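Local coordinates for protein poly-beta-hydroxybuterate polymerase (Cupriavidus necator, PDB 5T6O) that polymerises hydroxybutyryl units into polyhydroxybutyrate without a template, probably by acyl transfer, through the alpha/beta-hydrolase catalytic domain of a class I synthase, at residues D91-A96 with G122-T127; F220-W225 with G307-V312; F301-S306 with Q334-G339; A367-G370 with R375-E378. The protein carries 1 engineered substitution. All coordinates share one frame; numbering follows the deposited sequence. Where two conformers were deposited one is given.

Interaction 1 of 4, residues D91-A96 with G122-T127; sequences DYIEHA and GTIVST
Two successive torsions (chi1 -63°, chi2 -61°) set CG1 of Ile93 beside its backbone N and carry CD1 across to Ile124 and Thr127, while the chi1 of Thr127 (-59°) leaves its CG2 trailing opposite the backbone N, where it meets that same methyl. Here two helices of the alpha/beta-hydrolase fold pack against each other: helix 89-108, and helix 120-134, which follows strand 113-118 at the place where this fold usually carries its nucleophile elbow. A single methyl, Ile93 CD1, does the touching from its side. It lies 4.0 Å from Ile124 CG2, 3.9 Å from Thr127 CG2 and 3.7 Å from the backbone oxygen Ile124 O, so it fits between two residues one turn apart on the facing helix. The side chains of Ile93 and Thr127 meet at about a right angle. All three residues are buried; Val258 covers both Ile93 and Thr127, and Trp89 packs on Ile124 and Thr127. The rotation of Thr127 is also held from within its own helix, since OG1 turns back to Thr123 O, which takes the backbone N of Thr127 as well. Ser126 does the same with Gly122 O: its OG approaches at 2.8 Å and its backbone N at 2.9 Å, from opposite faces of the carbonyl plane.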
# COMPACT_ATOMS: atom_id res chain seq x y z
N ASP A 91 -7.98 37.13 1.04
CA ASP A 91 -7.15 38.25 0.61
C ASP A 91 -6.34 37.87 -0.62
O ASP A 91 -6.24 38.64 -1.59
CB ASP A 91 -6.19 38.68 1.72
CG ASP A 91 -6.88 39.38 2.87
OD1 ASP A 91 -8.01 39.90 2.72
OD2 ASP A 91 -6.24 39.42 3.95
N TYR A 92 -5.74 36.68 -0.58
CA TYR A 92 -4.91 36.22 -1.69
C TYR A 92 -5.73 35.98 -2.93
O TYR A 92 -5.28 36.25 -4.05
CB TYR A 92 -4.16 34.95 -1.28
CG TYR A 92 -2.84 35.21 -0.58
CD1 TYR A 92 -2.75 36.08 0.50
CD2 TYR A 92 -1.68 34.57 -1.00
CE1 TYR A 92 -1.55 36.31 1.14
CE2 TYR A 92 -0.47 34.79 -0.36
CZ TYR A 92 -0.41 35.66 0.70
OH TYR A 92 0.81 35.87 1.33
N ILE A 93 -6.95 35.45 -2.77
CA ILE A 93 -7.81 35.20 -3.92
C ILE A 93 -8.17 36.52 -4.61
O ILE A 93 -8.04 36.65 -5.83
CB ILE A 93 -9.08 34.43 -3.49
CG1 ILE A 93 -8.72 33.05 -2.94
CG2 ILE A 93 -10.04 34.30 -4.67
CD1 ILE A 93 -8.01 32.14 -3.95
N GLU A 94 -8.60 37.51 -3.82
CA GLU A 94 -9.07 38.77 -4.38
C GLU A 94 -7.92 39.63 -4.89
O GLU A 94 -7.94 40.13 -6.02
CB GLU A 94 -9.87 39.55 -3.34
CG GLU A 94 -10.59 40.74 -3.92
CD GLU A 94 -11.80 40.32 -4.74
OE1 GLU A 94 -12.74 39.75 -4.14
OE2 GLU A 94 -11.80 40.56 -5.97
N HIS A 95 -6.90 39.84 -4.05
CA HIS A 95 -5.90 40.86 -4.32
C HIS A 95 -4.69 40.32 -5.07
O HIS A 95 -3.80 41.11 -5.41
CB HIS A 95 -5.48 41.53 -3.02
CG HIS A 95 -6.62 42.15 -2.28
ND1 HIS A 95 -7.41 43.14 -2.84
CD2 HIS A 95 -7.13 41.91 -1.05
CE1 HIS A 95 -8.34 43.49 -1.97
NE2 HIS A 95 -8.19 42.76 -0.88
N ALA A 96 -4.62 39.02 -5.33
CA ALA A 96 -3.53 38.49 -6.13
C ALA A 96 -4.05 37.68 -7.31
O ALA A 96 -3.77 38.02 -8.46
CB ALA A 96 -2.58 37.66 -5.26
N GLY A 122 -2.37 26.12 -8.52
CA GLY A 122 -3.52 25.60 -9.24
C GLY A 122 -4.77 25.60 -8.38
O GLY A 122 -5.87 25.86 -8.88
N THR A 123 -4.61 25.29 -7.09
CA THR A 123 -5.73 25.38 -6.16
C THR A 123 -6.21 26.82 -6.05
O THR A 123 -7.42 27.09 -6.11
CB THR A 123 -5.32 24.84 -4.79
OG1 THR A 123 -4.63 23.59 -4.95
CG2 THR A 123 -6.55 24.64 -3.90
N ILE A 124 -5.27 27.75 -5.90
CA ILE A 124 -5.59 29.17 -5.83
C ILE A 124 -6.30 29.62 -7.10
O ILE A 124 -7.36 30.26 -7.05
CB ILE A 124 -4.31 29.99 -5.58
CG1 ILE A 124 -3.82 29.79 -4.15
CG2 ILE A 124 -4.54 31.47 -5.88
CD1 ILE A 124 -2.35 30.25 -3.91
N VAL A 125 -5.72 29.32 -8.27
CA VAL A 125 -6.30 29.90 -9.46
C VAL A 125 -7.65 29.26 -9.77
O VAL A 125 -8.56 29.94 -10.28
CB VAL A 125 -5.33 29.83 -10.66
CG1 VAL A 125 -5.36 28.46 -11.33
CG2 VAL A 125 -5.70 30.95 -11.62
N SER A 126 -7.84 27.98 -9.43
CA SER A 126 -9.15 27.36 -9.63
C SER A 126 -10.20 28.00 -8.73
O SER A 126 -11.33 28.23 -9.16
CB SER A 126 -9.06 25.85 -9.37
OG SER A 126 -8.16 25.25 -10.29
N THR A 127 -9.83 28.28 -7.47
CA THR A 127 -10.77 28.95 -6.57
C THR A 127 -11.14 30.33 -7.12
O THR A 127 -12.31 30.71 -7.12
CB THR A 127 -10.16 29.06 -5.17
OG1 THR A 127 -9.87 27.74 -4.69
CG2 THR A 127 -11.11 29.77 -4.21

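Interaction 2 of 4, residues F220-W225 with G307-V312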
# COMPACT_ATOMS: atom_id res chain seq x y z
N PHE A 220 20.94 19.82 -7.20
CA PHE A 220 21.22 20.95 -6.32
C PHE A 220 20.33 22.16 -6.62
O PHE A 220 20.00 22.93 -5.71
CB PHE A 220 22.70 21.33 -6.41
CG PHE A 220 23.62 20.41 -5.62
CD1 PHE A 220 23.29 19.08 -5.41
CD2 PHE A 220 24.78 20.89 -5.06
CE1 PHE A 220 24.11 18.23 -4.68
CE2 PHE A 220 25.61 20.05 -4.32
CZ PHE A 220 25.27 18.72 -4.13
N ASP A 221 19.91 22.35 -7.87
CA ASP A 221 19.06 23.51 -8.11
C ASP A 221 17.66 23.29 -7.53
O ASP A 221 17.04 24.24 -7.05
CB ASP A 221 19.01 23.89 -9.60
CG ASP A 221 18.58 22.75 -10.52
OD1 ASP A 221 18.22 21.65 -10.05
OD2 ASP A 221 18.58 22.97 -11.75
N LEU A 222 17.18 22.04 -7.53
CA LEU A 222 15.95 21.74 -6.81
C LEU A 222 16.11 22.04 -5.33
O LEU A 222 15.24 22.66 -4.71
CB LEU A 222 15.55 20.27 -7.02
CG LEU A 222 14.23 19.77 -6.42
CD1 LEU A 222 13.81 18.51 -7.17
CD2 LEU A 222 14.38 19.44 -4.95
N LEU A 223 17.22 21.60 -4.73
CA LEU A 223 17.41 21.83 -3.30
C LEU A 223 17.54 23.32 -2.99
O LEU A 223 17.05 23.80 -1.96
CB LEU A 223 18.64 21.06 -2.81
CG LEU A 223 18.51 19.53 -2.89
CD1 LEU A 223 19.81 18.85 -2.46
CD2 LEU A 223 17.37 19.08 -2.02
N PHE A 224 18.18 24.08 -3.88
CA PHE A 224 18.26 25.52 -3.69
C PHE A 224 16.87 26.15 -3.69
O PHE A 224 16.53 26.94 -2.80
CB PHE A 224 19.13 26.15 -4.78
CG PHE A 224 19.05 27.65 -4.83
CD1 PHE A 224 19.74 28.42 -3.91
CD2 PHE A 224 18.28 28.28 -5.80
CE1 PHE A 224 19.67 29.80 -3.94
CE2 PHE A 224 18.21 29.67 -5.84
CZ PHE A 224 18.91 30.42 -4.92
N TRP A 225 16.05 25.81 -4.70
CA TRP A 225 14.68 26.32 -4.75
C TRP A 225 13.90 25.91 -3.51
O TRP A 225 13.24 26.74 -2.88
CB TRP A 225 13.98 25.80 -6.01
CG TRP A 225 12.51 26.02 -5.99
CD1 TRP A 225 11.85 27.22 -6.14
CD2 TRP A 225 11.49 25.02 -5.79
NE1 TRP A 225 10.49 27.02 -6.04
CE2 TRP A 225 10.24 25.69 -5.84
CE3 TRP A 225 11.51 23.63 -5.58
CZ2 TRP A 225 9.03 25.01 -5.70
CZ3 TRP A 225 10.31 22.96 -5.43
CH2 TRP A 225 9.08 23.65 -5.50
N GLY A 307 9.03 11.92 -10.54
CA GLY A 307 8.60 12.52 -9.28
C GLY A 307 7.97 13.89 -9.42
O GLY A 307 7.66 14.37 -10.52
N HIS A 308 7.80 14.55 -8.26
CA HIS A 308 7.08 15.82 -8.18
C HIS A 308 7.66 16.87 -9.12
O HIS A 308 6.95 17.46 -9.93
CB HIS A 308 7.10 16.30 -6.72
CG HIS A 308 6.36 17.58 -6.48
ND1 HIS A 308 5.01 17.73 -6.74
CD2 HIS A 308 6.78 18.78 -5.99
CE1 HIS A 308 4.64 18.96 -6.42
NE2 HIS A 308 5.69 19.61 -5.96
N ILE A 309 8.96 17.13 -9.01
CA ILE A 309 9.58 18.14 -9.87
C ILE A 309 10.17 17.51 -11.13
O ILE A 309 10.01 18.05 -12.22
CB ILE A 309 10.66 18.94 -9.10
CG1 ILE A 309 10.03 19.70 -7.93
CG2 ILE A 309 11.38 19.90 -10.06
CD1 ILE A 309 8.95 20.68 -8.34
N ALA A 310 10.85 16.38 -10.99
CA ALA A 310 11.44 15.74 -12.18
C ALA A 310 10.39 15.49 -13.26
O ALA A 310 10.67 15.62 -14.45
CB ALA A 310 12.12 14.43 -11.79
N GLY A 311 9.16 15.15 -12.86
CA GLY A 311 8.14 14.85 -13.85
C GLY A 311 7.62 16.09 -14.55
O GLY A 311 7.38 16.07 -15.77
N VAL A 312 7.40 17.18 -13.81
CA VAL A 312 6.87 18.39 -14.42
C VAL A 312 7.94 19.10 -15.22
O VAL A 312 7.70 19.55 -16.34
CB VAL A 312 6.25 19.32 -13.35
CG1 VAL A 312 5.09 18.65 -12.71
CG2 VAL A 312 7.25 19.72 -12.29
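The 2.8 Å backbone bond from Phe224 N to Phe220 O winds the first turn of helix 220-227, which presents Leu222 and Trp225 to Ile309. From Trp225 N a second helical bond, to Asp221 O, continues the turn. The contact itself is wholly apolar and centres on the branched side chain of Ile309. Leu222, its CG anti to the backbone N (chi1 -176°), reaches out so that CD1 presses on the branch point, 3.7 Å from Ile309 CB and 4.0 Å from Ile309 CG2. The other arm of Ile309 runs to the indole: its CD1 lies 3.9 Å from Trp225 CZ3 and 4.1 Å from Trp225 CH2, meeting the far rim of the six-membered ring at a slant. The indole is held at its other end, where NE1 donates to Lys49 O. Next to Ile309, His308 ND1 is hydrogen-bonded to Asp280 OD2, consistent with the His-Asp pair of an alpha/beta hydrolase. Glu164 of the second subunit accepts from the backbone N of Ile309 and Ala310 at the N-terminal turn of this short helix. Ile309 of helix 308-312 therefore touches both helix 220-227 and, through Phe118 of strand 113-118, the central sheet; Val312 packs on Phe118 too.

Interaction 3 of 4, residues F301-S306 with Q334-G339; sequences FVLGAS and QQWLAG
Strand 301-304, bearing Phe301 and Leu303, and helix 334-339, bearing Trp336 and Leu337, run nearly crosswise, their short axes 10.8 Å apart at closest and their directions 76° apart. The strand's alternation turns Phe301 and Leu303 to the helix and Val302 to the other side of the sheet. Trp336 buries more surface here than any other residue of the two segments: with CG anti to the backbone N (chi1 -178°), its indole stands out from the helix, with a face to Phe301 and its outer rim beside Leu303. Phe301 meets it in a T-shaped stack, with ring centroids 5.1 Å apart and planes at 85°. The edge of the phenylalanine points at the face of the indole, Phe301 CD2 lying 3.7 Å from Trp336 CZ2 and nearer the rim of the ring than its centre. The same Trp336 CZ2 also comes 3.4 Å from Phe301 O. Farther along the strand, Leu303 CB rests 3.8 Å from Trp336 CH2. Leu303 CD2 goes on to meet Leu337 CD1 at 4.0 Å, the two leucines crossing at about a right angle. Tyr289 adds a third ring, edge-to-face with Phe301 and also against Trp336, and Trp285 of the same helix, 285-289, packs on Phe301, Leu303 and Leu337. Val162 of the third subunit touches Leu337. The short helix thus covers one face of the alpha/beta-hydrolase sheet, lying across its strand rather than along it as in classic alpha/beta layering, near the sheet end where strand 299-304 lies between strands 272-277 and 322-325.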
# COMPACT_ATOMS: atom_id res chain seq x y z
N PHE A 301 -6.45 14.60 -19.45
CA PHE A 301 -5.54 14.22 -18.37
C PHE A 301 -4.30 13.58 -18.96
O PHE A 301 -4.40 12.70 -19.82
CB PHE A 301 -6.18 13.26 -17.37
CG PHE A 301 -5.30 13.00 -16.18
CD1 PHE A 301 -5.34 13.85 -15.08
CD2 PHE A 301 -4.41 11.93 -16.18
CE1 PHE A 301 -4.51 13.63 -14.00
CE2 PHE A 301 -3.58 11.70 -15.10
CZ PHE A 301 -3.63 12.55 -14.01
N VAL A 302 -3.13 14.01 -18.49
CA VAL A 302 -1.85 13.50 -18.99
C VAL A 302 -0.97 13.20 -17.79
O VAL A 302 -0.87 14.00 -16.86
CB VAL A 302 -1.18 14.50 -19.95
CG1 VAL A 302 0.22 14.02 -20.33
CG2 VAL A 302 -2.04 14.68 -21.20
N LEU A 303 -0.35 12.02 -17.80
CA LEU A 303 0.49 11.53 -16.72
C LEU A 303 1.94 11.53 -17.19
O LEU A 303 2.26 10.86 -18.18
CB LEU A 303 0.07 10.12 -16.32
CG LEU A 303 0.76 9.44 -15.15
CD1 LEU A 303 0.53 10.25 -13.89
CD2 LEU A 303 0.19 8.02 -14.99
N GLY A 304 2.80 12.27 -16.50
CA GLY A 304 4.22 12.23 -16.78
C GLY A 304 4.92 11.22 -15.89
O GLY A 304 4.49 10.96 -14.78
N ALA A 305 6.01 10.64 -16.40
CA ALA A 305 6.80 9.76 -15.56
C ALA A 305 7.58 10.57 -14.52
O ALA A 305 7.79 11.77 -14.67
CB ALA A 305 7.76 8.92 -16.40
N SER A 306 7.97 9.88 -13.43
CA SER A 306 8.89 10.34 -12.39
C SER A 306 8.22 11.20 -11.32
O SER A 306 6.99 11.20 -11.18
CB SER A 306 10.09 11.08 -13.01
OG SER A 306 11.18 11.12 -12.09
N GLN A 334 -6.94 3.80 -11.94
CA GLN A 334 -6.31 2.58 -12.42
C GLN A 334 -6.91 2.15 -13.76
O GLN A 334 -6.19 1.66 -14.64
CB GLN A 334 -6.44 1.46 -11.39
CG GLN A 334 -5.27 0.50 -11.40
CD GLN A 334 -3.92 1.21 -11.36
OE1 GLN A 334 -3.69 2.11 -10.54
NE2 GLN A 334 -3.02 0.80 -12.24
N GLN A 335 -8.22 2.34 -13.92
CA GLN A 335 -8.84 2.08 -15.22
C GLN A 335 -8.27 3.01 -16.28
O GLN A 335 -8.06 2.60 -17.43
CB GLN A 335 -10.36 2.25 -15.14
CG GLN A 335 -11.09 1.14 -14.43
CD GLN A 335 -11.54 0.04 -15.36
OE1 GLN A 335 -12.74 -0.20 -15.53
NE2 GLN A 335 -10.59 -0.66 -15.96
N TRP A 336 -8.02 4.27 -15.92
CA TRP A 336 -7.42 5.21 -16.87
C TRP A 336 -6.06 4.71 -17.32
O TRP A 336 -5.76 4.65 -18.52
CB TRP A 336 -7.30 6.60 -16.25
CG TRP A 336 -6.74 7.61 -17.22
CD1 TRP A 336 -7.45 8.38 -18.09
CD2 TRP A 336 -5.35 7.94 -17.44
NE1 TRP A 336 -6.61 9.17 -18.84
CE2 TRP A 336 -5.32 8.92 -18.46
CE3 TRP A 336 -4.15 7.51 -16.87
CZ2 TRP A 336 -4.11 9.48 -18.92
CZ3 TRP A 336 -2.95 8.05 -17.34
CH2 TRP A 336 -2.94 9.04 -18.35
N LEU A 337 -5.22 4.34 -16.36
CA LEU A 337 -3.87 3.88 -16.68
C LEU A 337 -3.89 2.58 -17.48
O LEU A 337 -3.06 2.40 -18.37
CB LEU A 337 -3.07 3.72 -15.39
CG LEU A 337 -1.59 3.43 -15.55
CD1 LEU A 337 -0.93 4.44 -16.46
CD2 LEU A 337 -0.96 3.46 -14.16
N ALA A 338 -4.86 1.69 -17.21
CA ALA A 338 -4.91 0.43 -17.94
C ALA A 338 -5.12 0.64 -19.44
O ALA A 338 -4.59 -0.13 -20.25
CB ALA A 338 -6.02 -0.46 -17.37
N GLY A 339 -5.88 1.66 -19.82
CA GLY A 339 -6.11 1.95 -21.22
C GLY A 339 -5.17 2.97 -21.81
O GLY A 339 -5.22 3.23 -23.02

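Interaction 4 of 4, residues A367-G370 with R375-E378; sequences ANYG and RAIE
Arg375 reaches back over the chain toward Tyr369 and turns the edge of its guanidinium, not a face, to the carbonyl of that residue. The side chain sets out from the backbone in the other direction, and a turn about the CB-CG bond (chi2 -54°) brings the group round. Arg375 NH1 then donates to Tyr369 O at 3.0 Å; the bond is somewhat bent, 141° at the hydrogen, and the oxygen lies in the guanidinium plane, whereas NH1 stands 28° out of the carbonyl plane. Beside this bond Arg375 NH1 passes Asn368 CB at 4.1 Å. Tyr369 O has a second partner in water 1, which donates to it at 2.9 Å and accepts from Ala376 N at 2.9 Å, tying the two backbones together one residue beyond the arginine. Water 2 does similar work around the guanidinium: it lies in the guanidinium plane, accepts from Arg375 NH1 at 3.2 Å and donates to Gly370 O. Both segments belong to the loop that joins strand 362-364 to strand 378-379, the last strand at one margin of the alpha/beta-hydrolase sheet, which runs antiparallel to strand 14-19. Tyr369 and Ala376 both pack on Ala15 of that strand, and Tyr369 also reaches Val17. Between themselves they meet loosely, Tyr369 CB to Ala376 CB 4.3 Å, with the methyl at a slant to the phenol ring, whose far end heads away from the 375-378 segment. The contact is at the surface, and Asn368, Tyr369, Arg375 and Ala376 all touch crystal neighbours.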
# COMPACT_ATOMS: atom_id res chain seq x y z
N ALA A 367 5.68 45.21 -28.98
CA ALA A 367 6.99 45.85 -28.96
C ALA A 367 7.44 46.22 -27.55
O ALA A 367 8.64 46.24 -27.26
CB ALA A 367 6.98 47.10 -29.84
N ASN A 368 6.50 46.51 -26.66
CA ASN A 368 6.81 47.01 -25.34
C ASN A 368 6.02 46.22 -24.30
O ASN A 368 5.00 45.59 -24.62
CB ASN A 368 6.50 48.50 -25.21
CG ASN A 368 7.59 49.36 -25.83
OD1 ASN A 368 8.65 49.55 -25.23
ND2 ASN A 368 7.33 49.88 -27.02
N TYR A 369 6.51 46.26 -23.07
CA TYR A 369 5.81 45.63 -21.97
C TYR A 369 4.57 46.43 -21.60
O TYR A 369 4.53 47.66 -21.72
CB TYR A 369 6.73 45.54 -20.75
CG TYR A 369 7.99 44.72 -20.95
CD1 TYR A 369 7.94 43.33 -20.96
CD2 TYR A 369 9.24 45.33 -21.07
CE1 TYR A 369 9.08 42.57 -21.12
CE2 TYR A 369 10.39 44.58 -21.23
CZ TYR A 369 10.30 43.19 -21.26
OH TYR A 369 11.43 42.41 -21.41
N GLY A 370 3.55 45.72 -21.13
CA GLY A 370 2.39 46.36 -20.52
C GLY A 370 1.57 47.17 -21.52
O GLY A 370 1.44 46.83 -22.69
N ARG A 375 2.90 50.37 -17.23
CA ARG A 375 4.19 50.33 -17.90
C ARG A 375 5.22 49.60 -17.03
O ARG A 375 5.00 49.33 -15.85
CB ARG A 375 4.68 51.74 -18.24
CG ARG A 375 4.01 52.37 -19.46
CD ARG A 375 4.12 51.47 -20.70
NE ARG A 375 3.49 52.07 -21.88
CZ ARG A 375 3.18 51.40 -22.99
NH1 ARG A 375 3.44 50.10 -23.08
NH2 ARG A 375 2.61 52.03 -24.01
N ALA A 376 6.35 49.25 -17.65
CA ALA A 376 7.39 48.51 -16.95
C ALA A 376 7.88 49.27 -15.72
O ALA A 376 8.08 50.49 -15.76
CB ALA A 376 8.56 48.22 -17.90
N ILE A 377 8.06 48.53 -14.63
CA ILE A 377 8.51 49.07 -13.35
C ILE A 377 9.99 48.79 -13.12
O ILE A 377 10.75 49.67 -12.73
CB ILE A 377 7.65 48.48 -12.21
CG1 ILE A 377 6.21 48.99 -12.32
CG2 ILE A 377 8.27 48.78 -10.85
CD1 ILE A 377 5.23 48.28 -11.35
N GLU A 378 10.41 47.55 -13.36
CA GLU A 378 11.78 47.09 -13.15
C GLU A 378 11.93 45.77 -13.89
O GLU A 378 10.92 45.15 -14.26
CB GLU A 378 12.08 46.93 -11.65
CG GLU A 378 11.28 45.77 -11.03
CD GLU A 378 11.36 45.70 -9.51
OE1 GLU A 378 11.81 46.68 -8.89
OE2 GLU A 378 10.96 44.67 -8.94
O HOH W 1 6.59 49.30 -20.55
O HOH W 2 2.28 48.02 -25.15

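How the interactions relate
From the N terminus, interaction 1 comes first, joining helix 89-108 to helix 120-134 across a connection that includes the rest of helix 89-108 and strand 113-118. Interaction 2 opens later, at 220-225, and before its partner 307-312 is reached interaction 3 has begun at 301-306, to close only at 334-339; these two therefore cross, and they touch where Gly311 N lies 4.2 Å from Ser306 CB. Together they link helix 220-227, strand 299-304, helix 308-312 and helix 333-339. Interaction 4 closes a short loop near the C terminus, leading into edge strand 378-379. None nests inside another. Interactions 3 and 4 lie on opposite sides of the chain's centre, their own centres 41 Å apart.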